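Local coordinates for protein viral CASP8 and FADD-like apoptosis regulator (Molluscum contagiosum virus subtype 1, PDB 2BBR) that inhibits death-receptor-induced apoptosis by associating with the death-inducing signalling complex and interfering with caspase-8 recruitment, and suppresses host NF-kappa-B activation, at residues S153-A158 / E175-E180; V61-V66 / S91-Y96. All blocks are in the same frame, centred on the assembly; numbering follows the deposited sequence.

In the fold
The two contacts lie in series along the chain, their centres about 18 Å apart. Contact 2 is the more buried and joins helix 57-66 of the first death effector domain to the loop leading into helix 95-104; contact 1 is partly buried and ties the start of helix 155-163 to helix 167-187 within the second. Helix 95-104 connects them: Y96 packs on V154 and Y176, and R95 on Y176. In both, a glutamate on a helix reaches into a segment that turns into a helix. E177 takes a backbone N-H and a water held between two serines, whereas the more enclosed E62 is gripped by S91, K98 and G89 beside an apolar cluster.

Contact 1: S153-A158 / E175-E180; sequences SVSVLA and EYEQQE
E177 reaches from helix 167-187 to the segment S153-S155, and its side chain carries the polar part of the contact. Its CB lies 4.1 Å from V154 CG2, the two side chains sliding past each other in opposite directions. CG stands anti to the backbone N (chi1 -172°) and the chain beyond it is extended, a shape long enough to bring CD beside S153 CA. At the tip, OE1 accepts a hydrogen bond from V154 N at 2.9 Å, a fairly straight one (158° at the hydrogen) that meets the oxygen from above the carboxylate plane. S155 N lies 3.0 Å from E177 OE1. V154 holds the N-cap position of helix 155-163 but has no polar group to offer the amides there; glutamate suits the place opposite, since its negative charge probably interacts favourably with the positive end of the helix dipole. These are the last two helices of the second death effector domain, a member of the helical-bundle death fold. The other oxygen, OE2, accepts from a water at 2.6 Å, which also bonds to the hydroxyls of S153 and S155, small polar groups fitting this partly exposed side. Valine instead serves the inner side: V154 CG2 meets the edge of the Y176 ring at CD2, 4.1 Å away, while Y176 OH is hydrogen-bonded to the carbonyl oxygen of P151.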
loop_
_atom_site.group_PDB
_atom_site.type_symbol
_atom_site.label_atom_id
_atom_site.label_comp_id
_atom_site.label_asym_id
_atom_site.label_seq_id
_atom_site.Cartn_x
_atom_site.Cartn_y
_atom_site.Cartn_z
ATOM N N SER A 153 -12.609 1.412 7.625
ATOM C CA SER A 153 -13.221 0.137 7.973
ATOM C C SER A 153 -12.586 -1.032 7.242
ATOM O O SER A 153 -12.705 -1.144 6.021
ATOM C CB SER A 153 -14.715 0.182 7.649
ATOM O OG SER A 153 -15.318 -1.087 7.829
ATOM N N VAL A 154 -11.915 -1.904 7.988
ATOM C CA VAL A 154 -11.276 -3.067 7.391
ATOM C C VAL A 154 -11.710 -4.355 8.088
ATOM O O VAL A 154 -11.123 -5.409 7.861
ATOM C CB VAL A 154 -9.724 -2.950 7.439
ATOM C CG1 VAL A 154 -9.270 -1.752 6.618
ATOM C CG2 VAL A 154 -9.242 -2.826 8.876
ATOM N N SER A 155 -12.754 -4.279 8.911
ATOM C CA SER A 155 -13.223 -5.453 9.638
ATOM C C SER A 155 -13.602 -6.630 8.744
ATOM O O SER A 155 -13.437 -7.779 9.145
ATOM C CB SER A 155 -14.403 -5.092 10.555
ATOM O OG SER A 155 -15.527 -4.661 9.816
ATOM N N VAL A 156 -14.109 -6.364 7.544
ATOM C CA VAL A 156 -14.465 -7.459 6.649
ATOM C C VAL A 156 -13.204 -8.251 6.310
ATOM O O VAL A 156 -13.214 -9.486 6.311
ATOM C CB VAL A 156 -15.126 -6.942 5.350
ATOM C CG1 VAL A 156 -15.247 -8.076 4.338
ATOM C CG2 VAL A 156 -16.507 -6.376 5.667
ATOM N N LEU A 157 -12.120 -7.539 6.019
ATOM C CA LEU A 157 -10.857 -8.192 5.707
ATOM C C LEU A 157 -10.288 -8.883 6.941
ATOM O O LEU A 157 -9.716 -9.968 6.844
ATOM C CB LEU A 157 -9.846 -7.178 5.173
ATOM C CG LEU A 157 -9.705 -7.115 3.653
ATOM C CD1 LEU A 157 -8.797 -5.962 3.265
ATOM C CD2 LEU A 157 -9.148 -8.441 3.141
ATOM N N ALA A 158 -10.431 -8.252 8.103
ATOM C CA ALA A 158 -9.952 -8.860 9.341
ATOM C C ALA A 158 -10.697 -10.177 9.557
ATOM O O ALA A 158 -10.101 -11.183 9.950
ATOM C CB ALA A 158 -10.190 -7.923 10.518
ATOM N N GLU A 175 -6.304 -3.810 15.125
ATOM C CA GLU A 175 -5.589 -2.758 15.828
ATOM C C GLU A 175 -5.525 -1.486 14.995
ATOM O O GLU A 175 -5.654 -0.383 15.533
ATOM C CB GLU A 175 -4.189 -3.234 16.207
ATOM C CG GLU A 175 -4.215 -4.238 17.353
ATOM C CD GLU A 175 -2.844 -4.758 17.726
ATOM O OE1 GLU A 175 -2.740 -5.459 18.755
ATOM O OE2 GLU A 175 -1.877 -4.475 16.990
ATOM N N TYR A 176 -5.329 -1.631 13.688
ATOM C CA TYR A 176 -5.288 -0.473 12.808
ATOM C C TYR A 176 -6.630 0.248 12.831
ATOM O O TYR A 176 -6.680 1.471 12.953
ATOM C CB TYR A 176 -4.983 -0.879 11.359
ATOM C CG TYR A 176 -5.347 0.227 10.391
ATOM C CD1 TYR A 176 -4.583 1.387 10.319
ATOM C CD2 TYR A 176 -6.537 0.179 9.660
ATOM C CE1 TYR A 176 -4.997 2.478 9.561
ATOM C CE2 TYR A 176 -6.963 1.269 8.899
ATOM C CZ TYR A 176 -6.187 2.417 8.862
ATOM O OH TYR A 176 -6.615 3.529 8.176
ATOM N N GLU A 177 -7.722 -0.501 12.702
ATOM C CA GLU A 177 -9.030 0.135 12.686
ATOM C C GLU A 177 -9.297 0.880 13.980
ATOM O O GLU A 177 -9.845 1.983 13.961
ATOM C CB GLU A 177 -10.144 -0.883 12.424
ATOM C CG GLU A 177 -11.489 -0.200 12.202
ATOM C CD GLU A 177 -12.559 -1.112 11.648
ATOM O OE1 GLU A 177 -12.239 -1.990 10.819
ATOM O OE2 GLU A 177 -13.735 -0.930 12.022
ATOM N N GLN A 178 -8.910 0.286 15.103
ATOM C CA GLN A 178 -9.104 0.927 16.397
ATOM C C GLN A 178 -8.241 2.182 16.518
ATOM O O GLN A 178 -8.687 3.201 17.052
ATOM C CB GLN A 178 -8.784 -0.054 17.524
ATOM C CG GLN A 178 -9.767 -1.207 17.638
ATOM C CD GLN A 178 -11.188 -0.732 17.841
ATOM O OE1 GLN A 178 -11.887 -0.398 16.883
ATOM N NE2 GLN A 178 -11.618 -0.678 19.096
ATOM N N GLN A 179 -7.013 2.123 16.015
ATOM C CA GLN A 179 -6.123 3.278 16.060
ATOM C C GLN A 179 -6.668 4.415 15.202
ATOM O O GLN A 179 -6.635 5.579 15.605
ATOM C CB GLN A 179 -4.725 2.890 15.572
ATOM C CG GLN A 179 -3.938 2.046 16.559
ATOM C CD GLN A 179 -2.632 1.539 15.982
ATOM O OE1 GLN A 179 -1.900 2.283 15.330
ATOM N NE2 GLN A 179 -2.327 0.272 16.232
ATOM N N GLU A 180 -7.158 4.081 14.013
ATOM C CA GLU A 180 -7.714 5.094 13.124
ATOM C C GLU A 180 -8.958 5.724 13.748
ATOM O O GLU A 180 -9.154 6.934 13.668
ATOM C CB GLU A 180 -8.059 4.475 11.765
ATOM C CG GLU A 180 -8.895 5.383 10.867
ATOM C CD GLU A 180 -8.209 6.698 10.526
ATOM O OE1 GLU A 180 -8.909 7.624 10.060
ATOM O OE2 GLU A 180 -6.977 6.810 10.708
HETATM O O HOH W 1 -15.595 -1.820 10.375
#

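Contact 2: V61-V66 / S91-Y96; sequences VEMLYV and SFLTRY. With AZI (azide ion), chain B.
An ST turn at S91 and E62 on helix 57-66 form the polar half of a joint between the first death effector domain and the loop into helix 95-104. S91 OG donates to E62 OE1 at 2.6 Å, arriving on the anti side and 33° out of the carboxylate plane. Set between the backbone N and the carbonyl carbon (chi1 75°), the same OG accepts from L93 N at 3.3 Å, so one small hydroxyl both closes the turn and ties it to the helix. A water 2.7 Å from E62 OE1 accepts from S91 N, with L93 O a further acceptor nearby; it has fewer protons than acceptors in reach. E62 OE2 forms a salt bridge with K98 and accepts from G89 N, so this buried carboxylate has partners on both oxygens and a positive charge that probably stabilises it. In the apolar half, leucine's branched end fits against the helix, L93 CD1 packing 3.5 Å from E62 CB and touching M63 CG. The long, unbranched M63 carries its methyl CE to the edge of the F92 ring, 4.0 Å from F92 CZ, while L93 CG lies over one face of that ring, toward its rim. R95 belongs with L88 and K98 to a pocket holding an azide ion, probably from the crystallisation liquor; R95 NH1 donates to azide N3 at 3.2 Å (147° at the hydrogen).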
loop_
_atom_site.group_PDB
_atom_site.type_symbol
_atom_site.label_atom_id
_atom_site.label_comp_id
_atom_site.label_asym_id
_atom_site.label_seq_id
_atom_site.Cartn_x
_atom_site.Cartn_y
_atom_site.Cartn_z
ATOM N N VAL A 61 11.392 7.305 0.128
ATOM C CA VAL A 61 12.034 6.458 1.121
ATOM C C VAL A 61 11.010 5.490 1.716
ATOM O O VAL A 61 11.294 4.303 1.881
ATOM C CB VAL A 61 12.689 7.326 2.219
ATOM C CG1 VAL A 61 13.051 6.481 3.428
ATOM C CG2 VAL A 61 13.944 7.985 1.659
ATOM N N GLU A 62 9.812 5.984 2.014
ATOM C CA GLU A 62 8.773 5.117 2.568
ATOM C C GLU A 62 8.380 4.045 1.560
ATOM O O GLU A 62 8.194 2.882 1.919
ATOM C CB GLU A 62 7.532 5.919 2.954
ATOM C CG GLU A 62 7.707 6.763 4.191
ATOM C CD GLU A 62 6.377 7.136 4.809
ATOM O OE1 GLU A 62 5.867 8.239 4.518
ATOM O OE2 GLU A 62 5.840 6.313 5.575
ATOM N N MET A 63 8.235 4.436 0.297
ATOM C CA MET A 63 7.883 3.468 -0.732
ATOM C C MET A 63 8.906 2.346 -0.788
ATOM O O MET A 63 8.546 1.170 -0.797
ATOM C CB MET A 63 7.805 4.137 -2.100
ATOM C CG MET A 63 6.638 5.081 -2.262
ATOM S SD MET A 63 6.658 5.849 -3.880
ATOM C CE MET A 63 5.302 7.006 -3.714
ATOM N N LEU A 64 10.184 2.708 -0.831
ATOM C CA LEU A 64 11.232 1.693 -0.897
ATOM C C LEU A 64 11.254 0.821 0.356
ATOM O O LEU A 64 11.490 -0.384 0.277
ATOM C CB LEU A 64 12.599 2.349 -1.120
ATOM C CG LEU A 64 12.762 3.065 -2.468
ATOM C CD1 LEU A 64 14.120 3.749 -2.524
ATOM C CD2 LEU A 64 12.610 2.065 -3.608
ATOM N N TYR A 65 11.010 1.427 1.512
ATOM C CA TYR A 65 10.993 0.666 2.753
ATOM C C TYR A 65 9.866 -0.368 2.728
ATOM O O TYR A 65 10.071 -1.536 3.058
ATOM C CB TYR A 65 10.793 1.595 3.946
ATOM C CG TYR A 65 10.828 0.869 5.270
ATOM C CD1 TYR A 65 12.033 0.642 5.929
ATOM C CD2 TYR A 65 9.658 0.367 5.844
ATOM C CE1 TYR A 65 12.076 -0.069 7.126
ATOM C CE2 TYR A 65 9.692 -0.346 7.040
ATOM C CZ TYR A 65 10.907 -0.558 7.673
ATOM O OH TYR A 65 10.949 -1.270 8.852
ATOM N N VAL A 66 8.675 0.069 2.333
ATOM C CA VAL A 66 7.530 -0.829 2.270
ATOM C C VAL A 66 7.797 -1.984 1.303
ATOM O O VAL A 66 7.346 -3.104 1.533
ATOM C CB VAL A 66 6.252 -0.060 1.847
ATOM C CG1 VAL A 66 5.104 -1.031 1.608
ATOM C CG2 VAL A 66 5.871 0.939 2.933
ATOM N N SER A 91 4.922 11.398 5.054
ATOM C CA SER A 91 4.583 11.782 3.684
ATOM C C SER A 91 3.090 11.570 3.473
ATOM O O SER A 91 2.361 11.282 4.421
ATOM C CB SER A 91 5.375 10.954 2.668
ATOM O OG SER A 91 4.863 9.637 2.556
ATOM N N PHE A 92 2.633 11.701 2.232
ATOM C CA PHE A 92 1.215 11.528 1.933
ATOM C C PHE A 92 0.747 10.089 2.148
ATOM O O PHE A 92 -0.438 9.845 2.356
ATOM C CB PHE A 92 0.929 11.937 0.486
ATOM C CG PHE A 92 1.313 10.894 -0.524
ATOM C CD1 PHE A 92 0.396 9.933 -0.939
ATOM C CD2 PHE A 92 2.604 10.852 -1.039
ATOM C CE1 PHE A 92 0.759 8.946 -1.848
ATOM C CE2 PHE A 92 2.977 9.869 -1.950
ATOM C CZ PHE A 92 2.051 8.912 -2.355
ATOM N N LEU A 93 1.673 9.136 2.092
ATOM C CA LEU A 93 1.307 7.731 2.256
ATOM C C LEU A 93 0.553 7.480 3.553
ATOM O O LEU A 93 0.903 8.009 4.607
ATOM C CB LEU A 93 2.554 6.850 2.190
ATOM C CG LEU A 93 3.270 6.874 0.832
ATOM C CD1 LEU A 93 4.667 6.309 0.986
ATOM C CD2 LEU A 93 2.473 6.099 -0.206
ATOM N N THR A 94 -0.486 6.661 3.471
ATOM C CA THR A 94 -1.293 6.368 4.645
ATOM C C THR A 94 -0.973 5.014 5.253
ATOM O O THR A 94 -0.511 4.097 4.568
ATOM C CB THR A 94 -2.797 6.401 4.305
ATOM O OG1 THR A 94 -3.092 5.367 3.356
ATOM C CG2 THR A 94 -3.184 7.758 3.726
ATOM N N ARG A 95 -1.213 4.898 6.553
ATOM C CA ARG A 95 -0.986 3.645 7.246
ATOM C C ARG A 95 -1.867 2.563 6.616
ATOM O O ARG A 95 -1.452 1.412 6.492
ATOM C CB ARG A 95 -1.302 3.808 8.734
ATOM C CG ARG A 95 -1.329 2.518 9.535
ATOM C CD ARG A 95 -0.058 1.698 9.415
ATOM N NE ARG A 95 -0.124 0.563 10.332
ATOM C CZ ARG A 95 0.652 -0.510 10.264
ATOM N NH1 ARG A 95 1.572 -0.609 9.315
ATOM N NH2 ARG A 95 0.498 -1.490 11.146
ATOM N N TYR A 96 -3.074 2.938 6.201
ATOM C CA TYR A 96 -3.983 1.985 5.571
ATOM C C TYR A 96 -3.343 1.314 4.356
ATOM O O TYR A 96 -3.287 0.087 4.272
ATOM C CB TYR A 96 -5.280 2.683 5.139
ATOM C CG TYR A 96 -6.164 1.840 4.247
ATOM C CD1 TYR A 96 -6.731 0.652 4.708
ATOM C CD2 TYR A 96 -6.417 2.221 2.933
ATOM C CE1 TYR A 96 -7.524 -0.136 3.883
ATOM C CE2 TYR A 96 -7.208 1.439 2.096
ATOM C CZ TYR A 96 -7.758 0.262 2.579
ATOM O OH TYR A 96 -8.541 -0.517 1.760
HETATM N N1 AZI B . 5.010 2.940 8.256
HETATM N N2 AZI B . 4.048 2.350 7.937
HETATM N N3 AZI B . 3.099 1.725 7.679
HETATM O O HOH W 2 3.510 8.612 5.685
#